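PDB 2DY1: elongation factor G from Thermus thermophilus, which binds GTP and a magnesium ion and, as an elongation factor G, probably hydrolyses GTP to drive translocation on the ribosome. Local coordinates for residues T64-L69 with Y329-K334; F77-P82 with G345-V350; E465-Y470 with Y480-L485; E514-A519 with I554-A559. All blocks are in the same frame, centred on the assembly; numbering follows the deposited sequence.

Contact 1 of 4, residues T64-L69 with Y329-K334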
loop_
_atom_site.group_PDB
_atom_site.type_symbol
_atom_site.label_atom_id
_atom_site.label_comp_id
_atom_site.label_asym_id
_atom_site.label_seq_id
_atom_site.Cartn_x
_atom_site.Cartn_y
_atom_site.Cartn_z
ATOM N N THR A 64 -7.501 -4.972 8.487
ATOM C CA THR A 64 -8.929 -4.994 8.232
ATOM C C THR A 64 -9.638 -6.042 9.086
ATOM O O THR A 64 -9.159 -7.175 9.222
ATOM C CB THR A 64 -9.168 -5.342 6.756
ATOM O OG1 THR A 64 -8.513 -4.365 5.944
ATOM C CG2 THR A 64 -10.671 -5.398 6.430
ATOM N N GLY A 65 -10.768 -5.648 9.671
ATOM C CA GLY A 65 -11.581 -6.559 10.467
ATOM C C GLY A 65 -12.915 -6.778 9.770
ATOM O O GLY A 65 -13.487 -5.865 9.197
ATOM N N VAL A 66 -13.400 -8.014 9.803
ATOM C CA VAL A 66 -14.687 -8.337 9.195
ATOM C C VAL A 66 -15.791 -8.259 10.244
ATOM O O VAL A 66 -15.640 -8.745 11.379
ATOM C CB VAL A 66 -14.658 -9.765 8.586
ATOM C CG1 VAL A 66 -16.007 -10.066 7.925
ATOM C CG2 VAL A 66 -13.527 -9.867 7.557
ATOM N N ALA A 67 -16.874 -7.574 9.897
ATOM C CA ALA A 67 -18.045 -7.483 10.750
ATOM C C ALA A 67 -19.195 -8.052 9.922
ATOM O O ALA A 67 -19.719 -7.387 9.038
ATOM C CB ALA A 67 -18.327 -6.020 11.130
ATOM N N PRO A 68 -19.573 -9.305 10.176
ATOM C CA PRO A 68 -20.660 -9.970 9.435
ATOM C C PRO A 68 -22.013 -9.624 10.025
ATOM O O PRO A 68 -22.550 -10.361 10.839
ATOM C CB PRO A 68 -20.297 -11.451 9.572
ATOM C CG PRO A 68 -19.723 -11.524 10.990
ATOM C CD PRO A 68 -18.952 -10.208 11.174
ATOM N N LEU A 69 -22.587 -8.518 9.571
ATOM C CA LEU A 69 -23.845 -8.057 10.133
ATOM C C LEU A 69 -25.074 -8.780 9.634
ATOM O O LEU A 69 -25.190 -9.080 8.441
ATOM C CB LEU A 69 -24.008 -6.555 9.864
ATOM C CG LEU A 69 -22.815 -5.690 10.284
ATOM C CD1 LEU A 69 -23.006 -4.248 9.760
ATOM C CD2 LEU A 69 -22.692 -5.667 11.816
ATOM N N TYR A 329 -16.563 -21.048 7.669
ATOM C CA TYR A 329 -16.568 -20.112 8.794
ATOM C C TYR A 329 -16.625 -18.685 8.299
ATOM O O TYR A 329 -15.973 -18.359 7.308
ATOM C CB TYR A 329 -15.275 -20.211 9.611
ATOM C CG TYR A 329 -14.954 -21.565 10.167
ATOM C CD1 TYR A 329 -15.513 -21.991 11.363
ATOM C CD2 TYR A 329 -14.104 -22.427 9.484
ATOM C CE1 TYR A 329 -15.230 -23.261 11.869
ATOM C CE2 TYR A 329 -13.812 -23.684 9.978
ATOM C CZ TYR A 329 -14.383 -24.091 11.169
ATOM O OH TYR A 329 -14.090 -25.344 11.651
ATOM N N VAL A 330 -17.388 -17.855 9.000
ATOM C CA VAL A 330 -17.471 -16.430 8.693
ATOM C C VAL A 330 -16.689 -15.775 9.826
ATOM O O VAL A 330 -16.883 -16.103 10.997
ATOM C CB VAL A 330 -18.915 -15.916 8.717
ATOM C CG1 VAL A 330 -18.913 -14.411 8.731
ATOM C CG2 VAL A 330 -19.686 -16.414 7.470
ATOM N N PRO A 331 -15.800 -14.829 9.493
ATOM C CA PRO A 331 -15.008 -14.157 10.527
ATOM C C PRO A 331 -15.699 -12.943 11.129
ATOM O O PRO A 331 -16.461 -12.246 10.463
ATOM C CB PRO A 331 -13.742 -13.759 9.791
ATOM C CG PRO A 331 -14.215 -13.514 8.390
ATOM C CD PRO A 331 -15.324 -14.502 8.140
ATOM N N MET A 332 -15.474 -12.749 12.426
ATOM C CA MET A 332 -15.986 -11.571 13.135
ATOM C C MET A 332 -14.752 -11.166 13.906
ATOM O O MET A 332 -14.472 -11.704 14.985
ATOM C CB MET A 332 -17.125 -11.897 14.097
ATOM C CG MET A 332 -17.583 -10.668 14.872
ATOM S SD MET A 332 -19.132 -10.937 15.768
ATOM C CE MET A 332 -20.264 -10.902 14.473
ATOM N N GLY A 333 -14.010 -10.217 13.360
ATOM C CA GLY A 333 -12.760 -9.857 14.010
ATOM C C GLY A 333 -11.894 -11.110 14.021
ATOM O O GLY A 333 -11.765 -11.813 13.006
ATOM N N LYS A 334 -11.295 -11.421 15.165
ATOM C CA LYS A 334 -10.439 -12.591 15.252
ATOM C C LYS A 334 -11.161 -13.923 15.413
ATOM O O LYS A 334 -10.510 -14.974 15.371
ATOM C CB LYS A 334 -9.448 -12.422 16.414
ATOM C CG LYS A 334 -9.993 -12.694 17.816
ATOM C CD LYS A 334 -8.916 -12.332 18.840
ATOM C CE LYS A 334 -9.391 -12.618 20.250
ATOM N NZ LYS A 334 -8.307 -12.251 21.219
HETATM O O HOH W 1 -11.876 -10.251 10.680
#

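Contact 2 of 4, residues F77-P82 with G345-V350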
loop_
_atom_site.group_PDB
_atom_site.type_symbol
_atom_site.label_atom_id
_atom_site.label_comp_id
_atom_site.label_asym_id
_atom_site.label_seq_id
_atom_site.Cartn_x
_atom_site.Cartn_y
_atom_site.Cartn_z
ATOM N N PHE A 77 -21.746 -7.868 4.834
ATOM C CA PHE A 77 -20.392 -8.211 5.274
ATOM C C PHE A 77 -19.626 -6.917 5.147
ATOM O O PHE A 77 -19.282 -6.499 4.045
ATOM C CB PHE A 77 -19.812 -9.329 4.409
ATOM C CG PHE A 77 -20.455 -10.664 4.675
ATOM C CD1 PHE A 77 -21.658 -10.995 4.063
ATOM C CD2 PHE A 77 -19.917 -11.545 5.614
ATOM C CE1 PHE A 77 -22.337 -12.176 4.384
ATOM C CE2 PHE A 77 -20.588 -12.732 5.943
ATOM C CZ PHE A 77 -21.800 -13.046 5.333
ATOM N N LEU A 78 -19.349 -6.296 6.298
ATOM C CA LEU A 78 -18.680 -4.995 6.346
ATOM C C LEU A 78 -17.206 -5.188 6.649
ATOM O O LEU A 78 -16.854 -5.847 7.620
ATOM C CB LEU A 78 -19.330 -4.126 7.438
ATOM C CG LEU A 78 -18.872 -2.665 7.554
ATOM C CD1 LEU A 78 -19.288 -1.885 6.294
ATOM C CD2 LEU A 78 -19.504 -2.032 8.807
ATOM N N LEU A 79 -16.353 -4.619 5.807
ATOM C CA LEU A 79 -14.904 -4.745 6.012
ATOM C C LEU A 79 -14.417 -3.406 6.570
ATOM O O LEU A 79 -14.389 -2.409 5.856
ATOM C CB LEU A 79 -14.218 -5.065 4.687
ATOM C CG LEU A 79 -14.896 -6.220 3.928
ATOM C CD1 LEU A 79 -14.136 -6.518 2.638
ATOM C CD2 LEU A 79 -14.930 -7.470 4.808
ATOM N N ASP A 80 -14.026 -3.407 7.852
ATOM C CA ASP A 80 -13.579 -2.182 8.551
ATOM C C ASP A 80 -12.084 -2.063 8.262
ATOM O O ASP A 80 -11.253 -2.758 8.855
ATOM C CB ASP A 80 -13.883 -2.330 10.060
ATOM C CG ASP A 80 -13.399 -1.152 10.881
ATOM O OD1 ASP A 80 -13.194 -0.084 10.286
ATOM O OD2 ASP A 80 -13.229 -1.309 12.123
ATOM N N ALA A 81 -11.758 -1.189 7.327
ATOM C CA ALA A 81 -10.393 -1.052 6.821
ATOM C C ALA A 81 -9.562 0.019 7.481
ATOM O O ALA A 81 -10.104 0.890 8.170
ATOM C CB ALA A 81 -10.466 -0.762 5.291
ATOM N N PRO A 82 -8.233 -0.029 7.269
ATOM C CA PRO A 82 -7.333 0.972 7.842
ATOM C C PRO A 82 -7.617 2.343 7.240
ATOM O O PRO A 82 -8.273 2.489 6.192
ATOM C CB PRO A 82 -5.950 0.498 7.406
ATOM C CG PRO A 82 -6.103 -1.000 7.312
ATOM C CD PRO A 82 -7.462 -1.113 6.626
ATOM N N GLY A 345 -21.274 -12.942 -1.764
ATOM C CA GLY A 345 -21.303 -11.797 -0.864
ATOM C C GLY A 345 -20.641 -12.162 0.463
ATOM O O GLY A 345 -20.131 -11.299 1.181
ATOM N N PHE A 346 -20.658 -13.445 0.797
ATOM C CA PHE A 346 -20.020 -13.888 2.035
ATOM C C PHE A 346 -18.516 -13.703 1.983
ATOM O O PHE A 346 -17.884 -13.717 0.916
ATOM C CB PHE A 346 -20.250 -15.395 2.269
ATOM C CG PHE A 346 -21.476 -15.723 3.061
ATOM C CD1 PHE A 346 -22.730 -15.281 2.651
ATOM C CD2 PHE A 346 -21.378 -16.486 4.236
ATOM C CE1 PHE A 346 -23.870 -15.584 3.389
ATOM C CE2 PHE A 346 -22.515 -16.794 4.989
ATOM C CZ PHE A 346 -23.766 -16.345 4.567
ATOM N N VAL A 347 -17.954 -13.520 3.178
ATOM C CA VAL A 347 -16.524 -13.496 3.355
ATOM C C VAL A 347 -16.322 -14.667 4.303
ATOM O O VAL A 347 -17.020 -14.796 5.308
ATOM C CB VAL A 347 -16.024 -12.203 4.010
ATOM C CG1 VAL A 347 -14.569 -12.393 4.465
ATOM C CG2 VAL A 347 -16.110 -11.063 2.988
ATOM N N LEU A 348 -15.411 -15.558 3.935
ATOM C CA LEU A 348 -15.124 -16.723 4.753
ATOM C C LEU A 348 -13.728 -16.672 5.320
ATOM O O LEU A 348 -12.829 -16.089 4.717
ATOM C CB LEU A 348 -15.231 -17.991 3.909
ATOM C CG LEU A 348 -16.610 -18.269 3.300
ATOM C CD1 LEU A 348 -16.502 -19.510 2.413
ATOM C CD2 LEU A 348 -17.637 -18.494 4.380
ATOM N N GLY A 349 -13.548 -17.291 6.485
ATOM C CA GLY A 349 -12.220 -17.379 7.069
ATOM C C GLY A 349 -11.871 -18.855 6.973
ATOM O O GLY A 349 -12.618 -19.685 7.495
ATOM N N VAL A 350 -10.768 -19.184 6.316
ATOM C CA VAL A 350 -10.348 -20.582 6.142
ATOM C C VAL A 350 -9.148 -20.846 7.049
ATOM O O VAL A 350 -8.086 -20.284 6.825
ATOM C CB VAL A 350 -9.934 -20.833 4.658
ATOM C CG1 VAL A 350 -9.528 -22.286 4.445
ATOM C CG2 VAL A 350 -11.090 -20.476 3.729
#

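Contact 3 of 4, residues E465-Y470 with Y480-L485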
loop_
_atom_site.group_PDB
_atom_site.type_symbol
_atom_site.label_atom_id
_atom_site.label_comp_id
_atom_site.label_asym_id
_atom_site.label_seq_id
_atom_site.Cartn_x
_atom_site.Cartn_y
_atom_site.Cartn_z
ATOM N N GLU A 465 47.580 2.162 -18.315
ATOM C CA GLU A 465 47.691 0.833 -18.886
ATOM C C GLU A 465 48.836 0.081 -18.248
ATOM O O GLU A 465 49.765 0.669 -17.691
ATOM C CB GLU A 465 47.857 0.901 -20.408
ATOM C CG GLU A 465 49.198 1.446 -20.872
ATOM C CD GLU A 465 49.289 1.568 -22.382
ATOM O OE1 GLU A 465 50.434 1.594 -22.887
ATOM O OE2 GLU A 465 48.231 1.648 -23.055
ATOM N N GLY A 466 48.752 -1.233 -18.315
ATOM C CA GLY A 466 49.766 -2.046 -17.707
ATOM C C GLY A 466 49.507 -3.514 -17.861
ATOM O O GLY A 466 48.536 -3.949 -18.491
ATOM N N GLN A 467 50.367 -4.289 -17.225
ATOM C CA GLN A 467 50.311 -5.722 -17.345
ATOM C C GLN A 467 49.876 -6.494 -16.131
ATOM O O GLN A 467 50.185 -6.139 -14.996
ATOM C CB GLN A 467 51.694 -6.223 -17.781
ATOM C CG GLN A 467 51.807 -7.714 -17.970
ATOM C CD GLN A 467 53.243 -8.142 -18.248
ATOM O OE1 GLN A 467 54.179 -7.606 -17.655
ATOM N NE2 GLN A 467 53.420 -9.111 -19.144
ATOM N N GLY A 468 49.164 -7.573 -16.414
ATOM C CA GLY A 468 48.698 -8.481 -15.392
ATOM C C GLY A 468 49.228 -9.837 -15.803
ATOM O O GLY A 468 48.930 -10.336 -16.891
ATOM N N LYS A 469 50.033 -10.456 -14.950
ATOM C CA LYS A 469 50.557 -11.749 -15.330
ATOM C C LYS A 469 50.545 -12.767 -14.198
ATOM O O LYS A 469 50.869 -12.450 -13.055
ATOM C CB LYS A 469 51.974 -11.581 -15.875
ATOM C CG LYS A 469 52.528 -12.814 -16.560
ATOM C CD LYS A 469 53.800 -12.459 -17.330
ATOM C CE LYS A 469 54.271 -13.612 -18.182
ATOM N NZ LYS A 469 55.360 -13.166 -19.105
ATOM N N TYR A 470 50.163 -13.990 -14.539
ATOM C CA TYR A 470 50.096 -15.081 -13.570
ATOM C C TYR A 470 50.793 -16.331 -14.101
ATOM O O TYR A 470 50.395 -16.871 -15.131
ATOM C CB TYR A 470 48.635 -15.422 -13.279
ATOM C CG TYR A 470 48.427 -16.426 -12.166
ATOM C CD1 TYR A 470 48.712 -16.095 -10.844
ATOM C CD2 TYR A 470 47.913 -17.688 -12.431
ATOM C CE1 TYR A 470 48.482 -17.002 -9.808
ATOM C CE2 TYR A 470 47.678 -18.607 -11.397
ATOM C CZ TYR A 470 47.965 -18.253 -10.094
ATOM O OH TYR A 470 47.739 -19.141 -9.067
ATOM N N TYR A 480 49.492 -20.219 -16.751
ATOM C CA TYR A 480 50.083 -19.073 -17.419
ATOM C C TYR A 480 49.033 -18.174 -18.068
ATOM O O TYR A 480 48.243 -18.626 -18.891
ATOM C CB TYR A 480 51.110 -19.534 -18.465
ATOM C CG TYR A 480 51.800 -18.398 -19.180
ATOM C CD1 TYR A 480 51.221 -17.788 -20.305
ATOM C CD2 TYR A 480 53.020 -17.910 -18.725
ATOM C CE1 TYR A 480 51.851 -16.731 -20.943
ATOM C CE2 TYR A 480 53.656 -16.842 -19.355
ATOM C CZ TYR A 480 53.063 -16.259 -20.465
ATOM O OH TYR A 480 53.690 -15.206 -21.073
ATOM N N GLY A 481 49.038 -16.908 -17.648
ATOM C CA GLY A 481 48.139 -15.902 -18.194
ATOM C C GLY A 481 48.924 -14.612 -18.299
ATOM O O GLY A 481 49.635 -14.237 -17.367
ATOM N N ASP A 482 48.805 -13.913 -19.430
ATOM C CA ASP A 482 49.550 -12.671 -19.625
ATOM C C ASP A 482 48.623 -11.728 -20.371
ATOM O O ASP A 482 48.267 -11.972 -21.531
ATOM C CB ASP A 482 50.804 -12.975 -20.449
ATOM C CG ASP A 482 51.605 -11.744 -20.780
ATOM O OD1 ASP A 482 52.550 -11.877 -21.586
ATOM O OD2 ASP A 482 51.320 -10.651 -20.248
ATOM N N VAL A 483 48.228 -10.663 -19.688
ATOM C CA VAL A 483 47.289 -9.695 -20.240
ATOM C C VAL A 483 47.761 -8.258 -20.125
ATOM O O VAL A 483 48.205 -7.824 -19.060
ATOM C CB VAL A 483 45.917 -9.814 -19.476
ATOM C CG1 VAL A 483 44.937 -8.749 -19.954
ATOM C CG2 VAL A 483 45.338 -11.203 -19.665
ATOM N N TRP A 484 47.692 -7.514 -21.228
ATOM C CA TRP A 484 48.013 -6.107 -21.175
ATOM C C TRP A 484 46.658 -5.403 -21.282
ATOM O O TRP A 484 45.905 -5.589 -22.253
ATOM C CB TRP A 484 48.944 -5.689 -22.308
ATOM C CG TRP A 484 50.350 -6.114 -22.039
ATOM C CD1 TRP A 484 50.910 -7.322 -22.336
ATOM C CD2 TRP A 484 51.372 -5.340 -21.387
ATOM N NE1 TRP A 484 52.227 -7.345 -21.910
ATOM C CE2 TRP A 484 52.534 -6.147 -21.325
ATOM C CE3 TRP A 484 51.419 -4.044 -20.854
ATOM C CZ2 TRP A 484 53.733 -5.697 -20.746
ATOM C CZ3 TRP A 484 52.614 -3.596 -20.280
ATOM C CH2 TRP A 484 53.751 -4.423 -20.232
ATOM N N LEU A 485 46.380 -4.578 -20.279
ATOM C CA LEU A 485 45.113 -3.868 -20.145
ATOM C C LEU A 485 45.236 -2.348 -20.086
ATOM O O LEU A 485 46.069 -1.813 -19.363
ATOM C CB LEU A 485 44.439 -4.324 -18.845
ATOM C CG LEU A 485 43.168 -3.570 -18.430
ATOM C CD1 LEU A 485 42.024 -4.000 -19.343
ATOM C CD2 LEU A 485 42.816 -3.905 -16.971
#

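Contact 4 of 4, residues E514-A519 with I554-A559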
loop_
_atom_site.group_PDB
_atom_site.type_symbol
_atom_site.label_atom_id
_atom_site.label_comp_id
_atom_site.label_asym_id
_atom_site.label_seq_id
_atom_site.Cartn_x
_atom_site.Cartn_y
_atom_site.Cartn_z
ATOM N N GLU A 514 35.699 -11.740 -17.738
ATOM C CA GLU A 514 35.214 -12.179 -16.421
ATOM C C GLU A 514 36.124 -11.679 -15.307
ATOM O O GLU A 514 35.657 -11.185 -14.286
ATOM C CB GLU A 514 35.161 -13.707 -16.341
ATOM C CG GLU A 514 33.974 -14.373 -16.997
ATOM C CD GLU A 514 34.041 -15.892 -16.865
ATOM O OE1 GLU A 514 34.335 -16.380 -15.747
ATOM O OE2 GLU A 514 33.800 -16.593 -17.873
ATOM N N GLY A 515 37.434 -11.838 -15.499
ATOM C CA GLY A 515 38.397 -11.400 -14.504
ATOM C C GLY A 515 38.373 -9.905 -14.254
ATOM O O GLY A 515 38.575 -9.439 -13.137
ATOM N N ILE A 516 38.158 -9.131 -15.311
ATOM C CA ILE A 516 38.083 -7.687 -15.158
ATOM C C ILE A 516 36.813 -7.341 -14.398
ATOM O O ILE A 516 36.842 -6.529 -13.473
ATOM C CB ILE A 516 38.079 -6.966 -16.544
ATOM C CG1 ILE A 516 39.507 -6.958 -17.108
ATOM C CG2 ILE A 516 37.555 -5.541 -16.396
ATOM C CD1 ILE A 516 39.568 -7.099 -18.624
ATOM N N LYS A 517 35.697 -7.957 -14.782
ATOM C CA LYS A 517 34.444 -7.671 -14.096
ATOM C C LYS A 517 34.530 -8.053 -12.616
ATOM O O LYS A 517 34.040 -7.328 -11.750
ATOM C CB LYS A 517 33.280 -8.391 -14.774
ATOM C CG LYS A 517 32.851 -7.767 -16.104
ATOM C CD LYS A 517 31.701 -8.566 -16.710
ATOM C CE LYS A 517 31.124 -7.893 -17.940
ATOM N NZ LYS A 517 29.999 -8.685 -18.519
ATOM N N GLU A 518 35.180 -9.173 -12.321
ATOM C CA GLU A 518 35.310 -9.610 -10.935
ATOM C C GLU A 518 36.145 -8.646 -10.097
ATOM O O GLU A 518 35.776 -8.318 -8.967
ATOM C CB GLU A 518 35.878 -11.037 -10.894
ATOM C CG GLU A 518 34.933 -12.039 -11.574
ATOM C CD GLU A 518 35.528 -13.430 -11.769
ATOM O OE1 GLU A 518 36.768 -13.576 -11.716
ATOM O OE2 GLU A 518 34.744 -14.378 -11.997
ATOM N N ALA A 519 37.253 -8.155 -10.648
ATOM C CA ALA A 519 38.099 -7.232 -9.914
ATOM C C ALA A 519 37.406 -5.886 -9.775
ATOM O O ALA A 519 37.655 -5.141 -8.825
ATOM C CB ALA A 519 39.443 -7.054 -10.630
ATOM N N ILE A 554 42.751 -14.606 -13.552
ATOM C CA ILE A 554 43.630 -14.014 -12.555
ATOM C C ILE A 554 44.511 -12.926 -13.161
ATOM O O ILE A 554 44.655 -11.847 -12.591
ATOM C CB ILE A 554 44.550 -15.084 -11.894
ATOM C CG1 ILE A 554 43.699 -16.158 -11.213
ATOM C CG2 ILE A 554 45.483 -14.409 -10.899
ATOM C CD1 ILE A 554 44.518 -17.293 -10.620
ATOM N N ALA A 555 45.130 -13.219 -14.304
ATOM C CA ALA A 555 45.990 -12.235 -14.946
ATOM C C ALA A 555 45.191 -10.961 -15.236
ATOM O O ALA A 555 45.679 -9.850 -15.032
ATOM C CB ALA A 555 46.570 -12.814 -16.235
ATOM N N ALA A 556 43.954 -11.138 -15.695
ATOM C CA ALA A 556 43.090 -10.000 -16.010
ATOM C C ALA A 556 42.746 -9.209 -14.741
ATOM O O ALA A 556 42.778 -7.974 -14.738
ATOM C CB ALA A 556 41.816 -10.495 -16.716
ATOM N N SER A 557 42.461 -9.925 -13.653
ATOM C CA SER A 557 42.141 -9.273 -12.378
ATOM C C SER A 557 43.345 -8.494 -11.865
ATOM O O SER A 557 43.218 -7.344 -11.430
ATOM C CB SER A 557 41.700 -10.320 -11.347
ATOM O OG SER A 557 41.513 -9.716 -10.076
ATOM N N LEU A 558 44.525 -9.116 -11.926
ATOM C CA LEU A 558 45.758 -8.466 -11.495
ATOM C C LEU A 558 45.994 -7.220 -12.316
ATOM O O LEU A 558 46.397 -6.180 -11.788
ATOM C CB LEU A 558 46.946 -9.423 -11.651
ATOM C CG LEU A 558 47.025 -10.603 -10.677
ATOM C CD1 LEU A 558 48.249 -11.458 -11.002
ATOM C CD2 LEU A 558 47.112 -10.077 -9.246
ATOM N N ALA A 559 45.735 -7.322 -13.621
ATOM C CA ALA A 559 45.913 -6.183 -14.503
ATOM C C ALA A 559 44.949 -5.074 -14.096
ATOM O O ALA A 559 45.338 -3.914 -14.009
ATOM C CB ALA A 559 45.683 -6.598 -15.970
#

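Contact 1 of 4, residues T64-L69 with Y329-K334
Pro68, the centre of an inverse gamma turn, packs its ring against Val330 and Met332, and next to it Val66 meets Pro331. This is an interdomain contact. Residues 65-69 belong to the edge strand of the P-loop GTPase sheet, and strand 329-332 belongs to the beta domain that follows. The axes of the two short strand segments come within 5.3 Å, with their chain directions 113° apart, so they do not pair as neighbours in one sheet. Pro68 CB presses on Val330 CG1 at 3.4 Å, a tight carbon pair. On the same ring, CG meets Met332 CE at 3.6 Å. The Met332 chain crosses the ring at about a right angle; it bends at its last torsion (chi3 -74°), which sets Met332 CE against CG and CD of Pro68. An alanine at Pro68 would probably leave Met332 CE without its apolar partner and open a gap beside Pro331 O. The Val66 side chain passes obliquely by Pro331, with its CB 3.8 Å from Pro331 CG. Pro331 O is buried and has no hydrogen-bonding partner in the model; Val66 CG1 and Pro68 CD lie close to it. One direct hydrogen bond joins the backbones, from Gly333 N to Val66 O at 3.0 Å, with the donor in the carbonyl plane. The same oxygen receives a CA-H contact from Met332. Further out, Phe77 of the adjoining strand backs both Pro68 and Val330. A water completes the junction: it accepts from Val66 N and donates to Gly333 O, at 2.8 Å from each atom.

Contact 2 of 4, residues F77-P82 with G345-V350
The Phe77 ring carries the start of the 345-350 segment on one of its faces. Phe346 CA stands over the ring centre, 3.8 Å from the centroid and 13° off the normal, in a CH-pi contact. Val347 N lies over the same face, nearer the rim. Gly345 O approaches the ring obliquely, 3.3 Å from Phe77 CD1. The Phe346 ring in turn has Phe77 CZ over the centre of one face, with CZ 3.5 Å from Phe346 CG. The two ring planes are inclined at 43° and the side chains pass obliquely. Phe77 CG is anti to its own carbonyl carbon, which starts the ring toward this backbone. Beyond the rings, Leu79 CD2 meets Val347 CG2 at 4.2 Å, a looser apolar touch. With phi at 110°, Gly345 has no room for a CB beside the preceding carbonyl oxygen. Its own carbonyl oxygen takes a hydrogen bond from Thr11 OG1, which ties the loop to strand 9-16 of the GTPase domain.

The contact joins strand 74-80 of the P-loop GTPase sheet to the start of strand 347-350 in domain 2. Val330 of strand 323-332 touches both phenylalanine rings. Three residues after Phe77, Asp80 OD2 bonds Thr23 OG1, a ligand of the magnesium ion. The link between the two segments is apolar and CH-pi contact, so it depends on the fit of the buried surfaces, while the polar tie of this loop to the GTPase domain is the bond from Thr11 to Gly345.

Contact 3 of 4, residues E465-Y470 with Y480-L485
Trp484 lays its indole over the side chain of Gln467. Gln467 CB stands above one face of the six-membered ring, 3.4 Å from its centroid and 3° off the normal, a close CH-pi contact. The amide stacks on the ring too, with the planes 25° apart. Gln467 CG is anti to the backbone N (chi1 -179°), and the extended chain carries the amide onward to Asp482. There Gln467 NE2 donates to Asp482 OD2 at 2.8 Å, nearly straight, and reaches that oxygen from above the carboxylate plane. Trp484 NE1 lies near NE2, but both are donors and do not bond. A leucine in place of Trp484 would probably strip the flat support from Gln467 and leave its amide freer to turn.

The two segments are arms of an antiparallel beta hairpin in domain IV, a domain of the ribosomal S5-like superfamily. Gly466 with Leu485, Gly468 with Val483 and Tyr470 with Gly481 form the hydrogen-bonded pairs. Gly468 N, for example, reaches Val483 O at 2.8 Å. The opposite face of the hairpin, with Val483 and Leu485, packs on helix 549-566. Back on the Trp484 face, Lys469 stretches out fully extended. Its CE lies 3.5 Å from Tyr480 CE2. Its NZ makes a weak bond to Tyr480 OH at 3.3 Å and a long salt bridge to Asp482 OD1 at 4.0 Å. Tyr480 OH and Asp482 OD1 are both held more firmly by Ser541 OG of the adjoining strand.

Contact 4 of 4, residues E514-A519 with I554-A559
Close backbone packing brings Gly515 against Ala556 and Ser557. Gly515 CA lies 4.2 Å from Ala556 CB, and Gly515 O is 3.6 Å from Ser557 CA. A CB on Gly515 would clash with that of Ala556. The lack of a side chain here lets the short helical segments approach to 7.3 Å between axes, crossing at -44° with their chain directions roughly alike.

One apolar side-chain contact lies beside it. Ile516 CG1 meets Ala556 CB at 4.2 Å, although the Ile516 CB itself points away from the other helix. Ile516 continues to Phe533 and Val537 of strand 533-541 and to Leu485 of strand 477-489. Helices 509-520 and 549-566 thus pack together against the sheet of domain IV, in its S5-like fold, with Ala555 and Ala559 of the second helix also touching strand 477-489.

Ser557 brings a hydroxyl into the interface. Its OG is anti to the backbone N (chi1 174°) and rests 3.4 Å from Ala519 CB, a van der Waals touch. One turn further along the second helix, Lys561 NZ donates to Ala519 O.

How the contacts relate
After strand 9-16 and helix 22-32, the chain forms strands 65-71 and 74-80, adjacent in the GTPase sheet. Contact 1 closes a loop of about 260 residues from the first strand to domain 2. Contact 2 does the same from the second strand, and the two loops cross because their segments alternate along the chain. Their centres are about 6 Å apart, and together they fasten the GTPase domain to domain 2. Both are complete before contact 3 opens. Contact 3 is a short hairpin closure in domain IV, and contact 4 follows it in series. These two touch, through Ala555 and Ile554, but their centres lie about 59 to 70 Å from those of the first two.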